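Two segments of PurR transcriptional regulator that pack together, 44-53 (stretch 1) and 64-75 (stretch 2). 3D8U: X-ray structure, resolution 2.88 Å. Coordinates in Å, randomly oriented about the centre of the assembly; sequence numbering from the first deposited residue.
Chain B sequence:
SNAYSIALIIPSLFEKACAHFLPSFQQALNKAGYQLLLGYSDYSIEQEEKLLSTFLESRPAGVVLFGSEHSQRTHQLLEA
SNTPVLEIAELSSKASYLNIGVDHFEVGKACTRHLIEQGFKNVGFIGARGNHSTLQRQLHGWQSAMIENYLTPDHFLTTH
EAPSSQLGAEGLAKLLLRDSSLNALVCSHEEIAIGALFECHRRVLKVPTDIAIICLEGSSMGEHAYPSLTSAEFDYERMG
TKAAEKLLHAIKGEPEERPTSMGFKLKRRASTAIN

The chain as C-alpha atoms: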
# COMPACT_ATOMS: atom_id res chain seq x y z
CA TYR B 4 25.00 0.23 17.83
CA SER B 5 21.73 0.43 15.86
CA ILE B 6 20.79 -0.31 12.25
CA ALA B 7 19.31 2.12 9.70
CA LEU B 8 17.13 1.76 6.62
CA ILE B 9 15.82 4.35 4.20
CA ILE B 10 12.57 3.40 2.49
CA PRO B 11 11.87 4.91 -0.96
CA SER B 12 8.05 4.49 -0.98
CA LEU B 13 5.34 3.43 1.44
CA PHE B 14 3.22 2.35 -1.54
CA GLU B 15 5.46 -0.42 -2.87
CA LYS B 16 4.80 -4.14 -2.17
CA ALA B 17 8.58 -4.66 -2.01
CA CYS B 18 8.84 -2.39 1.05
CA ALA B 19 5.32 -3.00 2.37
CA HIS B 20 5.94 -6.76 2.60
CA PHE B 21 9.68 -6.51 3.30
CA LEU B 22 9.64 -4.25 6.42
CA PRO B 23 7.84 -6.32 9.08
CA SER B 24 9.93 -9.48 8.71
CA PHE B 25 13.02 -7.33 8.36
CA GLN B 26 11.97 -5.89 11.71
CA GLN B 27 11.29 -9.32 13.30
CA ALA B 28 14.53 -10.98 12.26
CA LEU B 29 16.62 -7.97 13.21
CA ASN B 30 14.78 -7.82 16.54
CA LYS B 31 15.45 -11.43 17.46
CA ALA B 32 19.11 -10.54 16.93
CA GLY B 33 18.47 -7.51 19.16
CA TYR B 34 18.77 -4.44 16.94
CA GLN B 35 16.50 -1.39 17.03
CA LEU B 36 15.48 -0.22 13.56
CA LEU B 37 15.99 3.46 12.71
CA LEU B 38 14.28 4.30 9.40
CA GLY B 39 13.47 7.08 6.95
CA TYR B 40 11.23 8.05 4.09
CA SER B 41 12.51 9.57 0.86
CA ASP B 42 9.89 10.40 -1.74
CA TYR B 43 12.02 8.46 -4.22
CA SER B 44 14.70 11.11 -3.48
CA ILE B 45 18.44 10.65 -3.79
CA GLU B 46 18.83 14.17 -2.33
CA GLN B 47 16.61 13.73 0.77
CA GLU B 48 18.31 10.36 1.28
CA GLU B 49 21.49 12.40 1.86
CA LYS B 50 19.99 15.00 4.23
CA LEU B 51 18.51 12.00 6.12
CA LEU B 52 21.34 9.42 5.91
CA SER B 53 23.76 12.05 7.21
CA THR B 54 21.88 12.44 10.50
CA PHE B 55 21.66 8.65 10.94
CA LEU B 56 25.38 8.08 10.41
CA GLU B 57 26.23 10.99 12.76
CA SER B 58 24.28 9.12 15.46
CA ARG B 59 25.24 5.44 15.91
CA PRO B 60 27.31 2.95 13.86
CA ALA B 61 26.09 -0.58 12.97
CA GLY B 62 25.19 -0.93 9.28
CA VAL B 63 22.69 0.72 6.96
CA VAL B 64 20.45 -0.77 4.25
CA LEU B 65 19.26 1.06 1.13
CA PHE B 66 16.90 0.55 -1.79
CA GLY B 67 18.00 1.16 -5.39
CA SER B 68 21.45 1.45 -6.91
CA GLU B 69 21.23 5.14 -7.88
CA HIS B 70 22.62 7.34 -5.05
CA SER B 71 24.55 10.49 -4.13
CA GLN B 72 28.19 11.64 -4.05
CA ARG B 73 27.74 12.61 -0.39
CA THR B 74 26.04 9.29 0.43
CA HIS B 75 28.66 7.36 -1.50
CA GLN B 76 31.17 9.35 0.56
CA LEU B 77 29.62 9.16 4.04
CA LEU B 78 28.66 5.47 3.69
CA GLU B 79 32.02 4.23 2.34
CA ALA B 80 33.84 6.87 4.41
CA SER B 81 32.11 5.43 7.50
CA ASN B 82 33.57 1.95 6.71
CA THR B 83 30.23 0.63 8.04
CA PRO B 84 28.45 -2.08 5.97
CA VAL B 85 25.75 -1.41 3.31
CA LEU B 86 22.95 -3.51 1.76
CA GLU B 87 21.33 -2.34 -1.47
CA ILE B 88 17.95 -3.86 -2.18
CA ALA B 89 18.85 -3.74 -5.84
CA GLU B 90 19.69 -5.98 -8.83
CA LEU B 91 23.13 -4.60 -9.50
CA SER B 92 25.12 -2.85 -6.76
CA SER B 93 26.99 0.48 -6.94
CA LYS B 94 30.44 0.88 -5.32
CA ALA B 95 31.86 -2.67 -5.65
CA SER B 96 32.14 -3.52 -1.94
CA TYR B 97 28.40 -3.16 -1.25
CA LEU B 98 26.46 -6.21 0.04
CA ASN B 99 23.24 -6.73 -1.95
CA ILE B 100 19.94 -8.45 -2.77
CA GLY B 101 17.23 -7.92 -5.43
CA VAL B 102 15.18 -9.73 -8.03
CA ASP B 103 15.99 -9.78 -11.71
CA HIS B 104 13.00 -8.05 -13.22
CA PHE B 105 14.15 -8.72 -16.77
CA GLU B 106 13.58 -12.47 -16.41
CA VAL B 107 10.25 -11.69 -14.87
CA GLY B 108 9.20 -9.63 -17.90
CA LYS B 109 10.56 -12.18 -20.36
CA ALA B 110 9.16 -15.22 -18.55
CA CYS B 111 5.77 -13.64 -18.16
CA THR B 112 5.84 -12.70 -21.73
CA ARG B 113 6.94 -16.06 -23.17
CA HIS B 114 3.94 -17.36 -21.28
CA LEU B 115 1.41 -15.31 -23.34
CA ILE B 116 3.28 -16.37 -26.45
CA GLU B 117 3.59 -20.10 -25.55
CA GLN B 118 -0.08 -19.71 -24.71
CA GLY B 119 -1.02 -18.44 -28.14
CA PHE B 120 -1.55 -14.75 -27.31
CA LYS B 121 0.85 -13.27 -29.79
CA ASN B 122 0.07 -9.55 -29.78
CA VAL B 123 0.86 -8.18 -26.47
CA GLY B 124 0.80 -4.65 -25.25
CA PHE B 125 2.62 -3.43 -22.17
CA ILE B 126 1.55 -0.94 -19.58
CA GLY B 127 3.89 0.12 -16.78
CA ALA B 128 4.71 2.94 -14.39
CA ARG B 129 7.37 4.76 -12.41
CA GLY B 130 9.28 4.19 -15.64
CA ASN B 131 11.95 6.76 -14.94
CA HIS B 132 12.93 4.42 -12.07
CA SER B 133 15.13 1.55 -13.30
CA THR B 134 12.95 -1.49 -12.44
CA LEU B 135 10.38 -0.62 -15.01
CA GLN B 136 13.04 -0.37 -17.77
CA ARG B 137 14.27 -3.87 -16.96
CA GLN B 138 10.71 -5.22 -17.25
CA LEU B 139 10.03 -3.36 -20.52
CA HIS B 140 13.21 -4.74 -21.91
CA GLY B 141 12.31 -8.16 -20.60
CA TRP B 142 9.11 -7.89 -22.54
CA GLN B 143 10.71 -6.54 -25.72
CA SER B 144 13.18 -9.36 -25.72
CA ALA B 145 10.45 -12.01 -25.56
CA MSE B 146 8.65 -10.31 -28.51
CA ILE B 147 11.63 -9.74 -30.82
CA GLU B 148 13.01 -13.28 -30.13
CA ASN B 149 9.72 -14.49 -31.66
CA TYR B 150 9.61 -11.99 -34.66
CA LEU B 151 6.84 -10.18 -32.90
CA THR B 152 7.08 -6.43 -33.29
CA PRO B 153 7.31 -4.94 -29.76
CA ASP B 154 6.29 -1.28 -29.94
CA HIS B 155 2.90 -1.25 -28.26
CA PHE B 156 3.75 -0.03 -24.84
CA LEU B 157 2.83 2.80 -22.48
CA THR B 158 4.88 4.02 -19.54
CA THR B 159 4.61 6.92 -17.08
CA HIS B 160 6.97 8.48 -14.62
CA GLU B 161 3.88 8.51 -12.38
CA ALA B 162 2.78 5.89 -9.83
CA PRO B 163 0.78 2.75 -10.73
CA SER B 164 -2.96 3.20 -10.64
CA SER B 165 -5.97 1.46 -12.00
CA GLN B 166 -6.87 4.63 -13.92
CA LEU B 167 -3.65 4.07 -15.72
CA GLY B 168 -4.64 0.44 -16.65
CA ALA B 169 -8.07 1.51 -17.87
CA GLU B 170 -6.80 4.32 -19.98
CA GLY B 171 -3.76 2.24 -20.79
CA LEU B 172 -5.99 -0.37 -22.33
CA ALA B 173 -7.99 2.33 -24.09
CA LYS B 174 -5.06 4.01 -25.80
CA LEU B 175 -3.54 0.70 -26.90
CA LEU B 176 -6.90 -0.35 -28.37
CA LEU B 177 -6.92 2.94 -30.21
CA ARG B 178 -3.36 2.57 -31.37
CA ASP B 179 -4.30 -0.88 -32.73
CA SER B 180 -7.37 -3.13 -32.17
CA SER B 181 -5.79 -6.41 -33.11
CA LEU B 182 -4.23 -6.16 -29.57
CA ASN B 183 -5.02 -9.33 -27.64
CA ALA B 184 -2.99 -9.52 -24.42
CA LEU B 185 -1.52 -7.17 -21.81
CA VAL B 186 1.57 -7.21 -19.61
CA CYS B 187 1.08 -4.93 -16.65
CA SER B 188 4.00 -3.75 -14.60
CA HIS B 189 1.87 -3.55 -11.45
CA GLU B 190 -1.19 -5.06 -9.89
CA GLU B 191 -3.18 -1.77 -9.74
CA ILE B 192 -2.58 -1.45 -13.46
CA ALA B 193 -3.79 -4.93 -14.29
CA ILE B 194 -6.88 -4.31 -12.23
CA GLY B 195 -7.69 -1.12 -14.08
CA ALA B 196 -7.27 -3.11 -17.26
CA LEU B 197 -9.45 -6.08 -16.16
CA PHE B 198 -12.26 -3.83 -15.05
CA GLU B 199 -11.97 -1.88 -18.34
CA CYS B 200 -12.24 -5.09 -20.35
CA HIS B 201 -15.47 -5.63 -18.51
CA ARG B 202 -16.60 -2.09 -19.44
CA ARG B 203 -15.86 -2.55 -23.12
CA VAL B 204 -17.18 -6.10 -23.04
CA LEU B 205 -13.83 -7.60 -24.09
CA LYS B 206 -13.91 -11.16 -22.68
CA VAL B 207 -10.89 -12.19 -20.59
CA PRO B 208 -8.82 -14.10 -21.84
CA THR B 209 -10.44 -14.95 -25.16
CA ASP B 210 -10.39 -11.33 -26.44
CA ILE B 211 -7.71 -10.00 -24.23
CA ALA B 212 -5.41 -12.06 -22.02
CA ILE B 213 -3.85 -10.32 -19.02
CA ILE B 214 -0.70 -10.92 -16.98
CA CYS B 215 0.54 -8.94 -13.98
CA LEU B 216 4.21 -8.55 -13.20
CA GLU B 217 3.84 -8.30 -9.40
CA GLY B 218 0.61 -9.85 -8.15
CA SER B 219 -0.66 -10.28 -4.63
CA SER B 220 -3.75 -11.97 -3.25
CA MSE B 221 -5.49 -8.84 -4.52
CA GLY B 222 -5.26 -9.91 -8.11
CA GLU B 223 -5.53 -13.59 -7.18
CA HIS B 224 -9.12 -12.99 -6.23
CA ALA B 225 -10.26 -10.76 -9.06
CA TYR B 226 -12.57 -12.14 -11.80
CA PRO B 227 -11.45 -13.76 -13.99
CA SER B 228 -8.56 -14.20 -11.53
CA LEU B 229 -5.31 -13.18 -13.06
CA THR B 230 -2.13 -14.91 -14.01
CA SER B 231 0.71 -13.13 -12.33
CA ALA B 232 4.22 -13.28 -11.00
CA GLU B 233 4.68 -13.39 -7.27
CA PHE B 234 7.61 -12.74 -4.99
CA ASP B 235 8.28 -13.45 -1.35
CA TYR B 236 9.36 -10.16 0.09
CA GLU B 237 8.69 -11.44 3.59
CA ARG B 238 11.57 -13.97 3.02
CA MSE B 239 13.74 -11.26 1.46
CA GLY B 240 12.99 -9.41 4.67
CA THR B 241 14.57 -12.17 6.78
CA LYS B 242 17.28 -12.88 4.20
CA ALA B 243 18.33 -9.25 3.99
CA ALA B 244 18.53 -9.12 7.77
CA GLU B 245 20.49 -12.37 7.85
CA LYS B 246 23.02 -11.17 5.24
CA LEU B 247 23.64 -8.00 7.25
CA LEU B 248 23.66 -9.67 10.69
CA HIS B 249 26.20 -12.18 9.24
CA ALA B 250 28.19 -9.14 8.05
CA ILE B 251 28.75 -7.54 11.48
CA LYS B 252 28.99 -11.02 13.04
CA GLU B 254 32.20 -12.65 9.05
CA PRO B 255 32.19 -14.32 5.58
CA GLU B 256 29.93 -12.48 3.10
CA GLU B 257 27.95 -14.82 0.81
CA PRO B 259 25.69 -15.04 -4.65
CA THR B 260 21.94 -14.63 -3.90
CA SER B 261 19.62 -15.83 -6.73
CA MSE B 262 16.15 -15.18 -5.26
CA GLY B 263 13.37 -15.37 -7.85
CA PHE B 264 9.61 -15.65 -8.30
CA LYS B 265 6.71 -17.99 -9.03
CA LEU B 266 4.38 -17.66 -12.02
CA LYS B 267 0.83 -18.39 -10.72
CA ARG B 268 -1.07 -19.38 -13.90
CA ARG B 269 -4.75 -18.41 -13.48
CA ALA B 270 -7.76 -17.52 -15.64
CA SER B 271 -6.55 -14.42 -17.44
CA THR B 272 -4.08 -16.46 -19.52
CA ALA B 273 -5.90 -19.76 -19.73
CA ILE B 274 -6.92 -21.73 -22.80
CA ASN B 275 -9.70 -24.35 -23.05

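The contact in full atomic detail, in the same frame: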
# COMPACT_ATOMS: atom_id res chain seq x y z
N SER B 44 13.76 9.98 -3.38
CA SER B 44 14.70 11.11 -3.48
C SER B 44 16.13 10.79 -3.07
O SER B 44 16.42 10.55 -1.90
CB SER B 44 14.21 12.32 -2.68
OG SER B 44 15.20 13.33 -2.66
N ILE B 45 17.02 10.81 -4.05
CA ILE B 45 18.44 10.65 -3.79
C ILE B 45 18.97 11.78 -2.90
O ILE B 45 19.87 11.57 -2.08
CB ILE B 45 19.25 10.57 -5.10
CG1 ILE B 45 19.00 11.80 -5.97
CG2 ILE B 45 18.91 9.29 -5.87
CD1 ILE B 45 20.13 12.14 -6.93
N GLU B 46 18.39 12.97 -3.06
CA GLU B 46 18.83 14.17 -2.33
C GLU B 46 18.41 14.16 -0.86
O GLU B 46 19.23 14.46 0.03
CB GLU B 46 18.33 15.44 -3.04
N GLN B 47 17.14 13.82 -0.60
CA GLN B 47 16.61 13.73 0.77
C GLN B 47 17.28 12.60 1.52
O GLN B 47 17.57 12.72 2.71
CB GLN B 47 15.09 13.55 0.77
N GLU B 48 17.52 11.50 0.80
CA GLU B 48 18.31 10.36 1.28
C GLU B 48 19.63 10.80 1.94
O GLU B 48 20.00 10.29 2.99
CB GLU B 48 18.60 9.43 0.11
CG GLU B 48 19.21 8.11 0.50
CD GLU B 48 19.64 7.30 -0.70
OE1 GLU B 48 20.49 7.80 -1.48
OE2 GLU B 48 19.11 6.18 -0.87
N GLU B 49 20.32 11.74 1.29
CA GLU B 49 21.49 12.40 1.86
C GLU B 49 21.17 13.12 3.17
O GLU B 49 21.59 12.68 4.25
CB GLU B 49 22.05 13.41 0.87
CG GLU B 49 23.24 12.95 0.10
CD GLU B 49 23.85 14.08 -0.69
OE1 GLU B 49 24.05 15.17 -0.12
OE2 GLU B 49 24.14 13.87 -1.88
N LYS B 50 20.42 14.23 3.06
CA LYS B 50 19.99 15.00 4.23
C LYS B 50 19.69 14.05 5.41
O LYS B 50 20.22 14.23 6.52
CB LYS B 50 18.79 15.89 3.89
N LEU B 51 18.88 13.02 5.14
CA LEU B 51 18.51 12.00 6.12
C LEU B 51 19.68 11.09 6.54
O LEU B 51 20.04 11.06 7.71
CB LEU B 51 17.32 11.16 5.63
N LEU B 52 20.27 10.37 5.58
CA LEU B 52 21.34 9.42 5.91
C LEU B 52 22.37 10.07 6.82
O LEU B 52 22.79 9.47 7.82
CB LEU B 52 22.01 8.87 4.64
N SER B 53 22.75 11.30 6.47
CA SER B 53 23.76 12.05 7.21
C SER B 53 23.49 11.96 8.70
O SER B 53 24.31 11.43 9.45
CB SER B 53 23.79 13.51 6.75
N VAL B 64 20.97 -0.05 5.42
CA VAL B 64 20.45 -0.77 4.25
C VAL B 64 19.58 0.13 3.38
O VAL B 64 18.70 0.83 3.89
CB VAL B 64 19.75 -2.10 4.64
CG1 VAL B 64 18.99 -1.94 5.94
CG2 VAL B 64 18.83 -2.60 3.55
N LEU B 65 19.84 0.11 2.08
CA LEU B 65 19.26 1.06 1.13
C LEU B 65 18.65 0.41 -0.11
O LEU B 65 19.17 -0.57 -0.64
CB LEU B 65 20.32 2.06 0.66
CG LEU B 65 21.01 2.94 1.69
CD1 LEU B 65 21.85 3.96 0.95
CD2 LEU B 65 20.01 3.64 2.60
N PHE B 66 17.55 0.99 -0.57
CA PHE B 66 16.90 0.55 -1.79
C PHE B 66 17.49 1.27 -2.99
O PHE B 66 17.92 2.42 -2.89
CB PHE B 66 15.41 0.82 -1.69
CG PHE B 66 14.70 -0.14 -0.80
CD1 PHE B 66 13.82 -1.08 -1.33
CD2 PHE B 66 14.94 -0.14 0.57
CE1 PHE B 66 13.16 -1.99 -0.51
CE2 PHE B 66 14.29 -1.06 1.40
CZ PHE B 66 13.39 -1.99 0.86
N GLY B 67 17.51 0.58 -4.14
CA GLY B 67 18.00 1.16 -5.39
C GLY B 67 19.51 1.29 -5.47
O GLY B 67 20.20 1.34 -4.46
N SER B 68 20.02 1.33 -6.70
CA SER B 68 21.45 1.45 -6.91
C SER B 68 21.86 2.91 -7.08
O SER B 68 22.98 3.28 -6.74
CB SER B 68 21.88 0.64 -8.12
OG SER B 68 23.17 1.04 -8.56
N GLU B 69 20.96 3.72 -7.63
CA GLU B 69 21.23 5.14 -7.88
C GLU B 69 21.28 5.90 -6.56
O GLU B 69 20.34 5.82 -5.77
CB GLU B 69 20.17 5.75 -8.80
N HIS B 70 22.40 6.60 -6.31
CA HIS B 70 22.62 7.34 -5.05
C HIS B 70 23.40 8.65 -5.24
O HIS B 70 23.44 9.20 -6.34
CB HIS B 70 23.28 6.46 -3.98
CG HIS B 70 22.48 5.24 -3.65
ND1 HIS B 70 21.28 5.29 -2.98
CD2 HIS B 70 22.70 3.93 -3.93
CE1 HIS B 70 20.80 4.07 -2.85
NE2 HIS B 70 21.64 3.22 -3.42
N SER B 71 24.02 9.13 -4.16
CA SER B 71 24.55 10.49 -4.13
C SER B 71 26.03 10.54 -3.76
O SER B 71 26.47 9.79 -2.88
CB SER B 71 23.77 11.31 -3.11
OG SER B 71 22.68 10.57 -2.58
N GLN B 72 26.78 11.43 -4.40
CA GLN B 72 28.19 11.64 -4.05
C GLN B 72 28.37 11.64 -2.53
O GLN B 72 29.14 10.84 -2.00
CB GLN B 72 28.71 12.94 -4.66
N ARG B 73 27.63 12.50 -1.84
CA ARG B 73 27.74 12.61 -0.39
C ARG B 73 27.34 11.33 0.34
O ARG B 73 27.93 11.01 1.37
CB ARG B 73 26.95 13.81 0.14
N THR B 74 26.35 10.59 -0.17
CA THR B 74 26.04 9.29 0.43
C THR B 74 27.21 8.36 0.17
O THR B 74 27.79 7.81 1.10
CB THR B 74 24.70 8.64 -0.06
OG1 THR B 74 24.62 8.65 -1.49
CG2 THR B 74 23.48 9.35 0.54
N HIS B 75 27.56 8.21 -1.10
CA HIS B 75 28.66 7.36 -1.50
C HIS B 75 29.91 7.67 -0.68
O HIS B 75 30.68 6.77 -0.36
CB HIS B 75 28.96 7.50 -2.99
CG HIS B 75 27.93 6.86 -3.88
ND1 HIS B 75 27.71 5.50 -3.90
CD2 HIS B 75 27.09 7.40 -4.80
CE1 HIS B 75 26.76 5.23 -4.78
NE2 HIS B 75 26.37 6.36 -5.34

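The main polar link in this contact is a carboxylate reaching from a helix to a histidine in the facing loop. Glu48 points toward stretch 2 with chi1 and chi2 both t, so its buried carboxylate arrives at the edge of the His70 ring, near the ring plane. There His70 ND1 donates to Glu48 OE1 at 3.0 Å and, weakly, to Glu48 OE2 at 3.2 Å. The other ring nitrogen works within its own loop: His70 NE2 makes a weak bond of 2.6 Å to Gly67 O. An imidazole suits this place because its two nitrogens can tie the helix and the loop together.

Ser71, buried and directed toward the helix, sets its OG 3.0 Å from Ile45 O and 2.9 Å from Thr74 OG1; its single proton could serve either. Thr74 OG1 itself donates to Ser71 O at 2.6 Å, which keeps its polar end within its own stretch and leaves the methyl for packing.

That methyl packs on the helix: Thr74 CG2 lies 3.6 Å from Glu49 CG and 4.4 Å from Leu52 CB, the last atom modelled of that side chain. Ile45, exposed and pointing toward stretch 2, lays its CG2 3.8 Å from Glu69 O, while Leu65 CD1 sits 4.0 Å from Glu48 OE2. Counting both sides, 420 Å² is buried between the stretches.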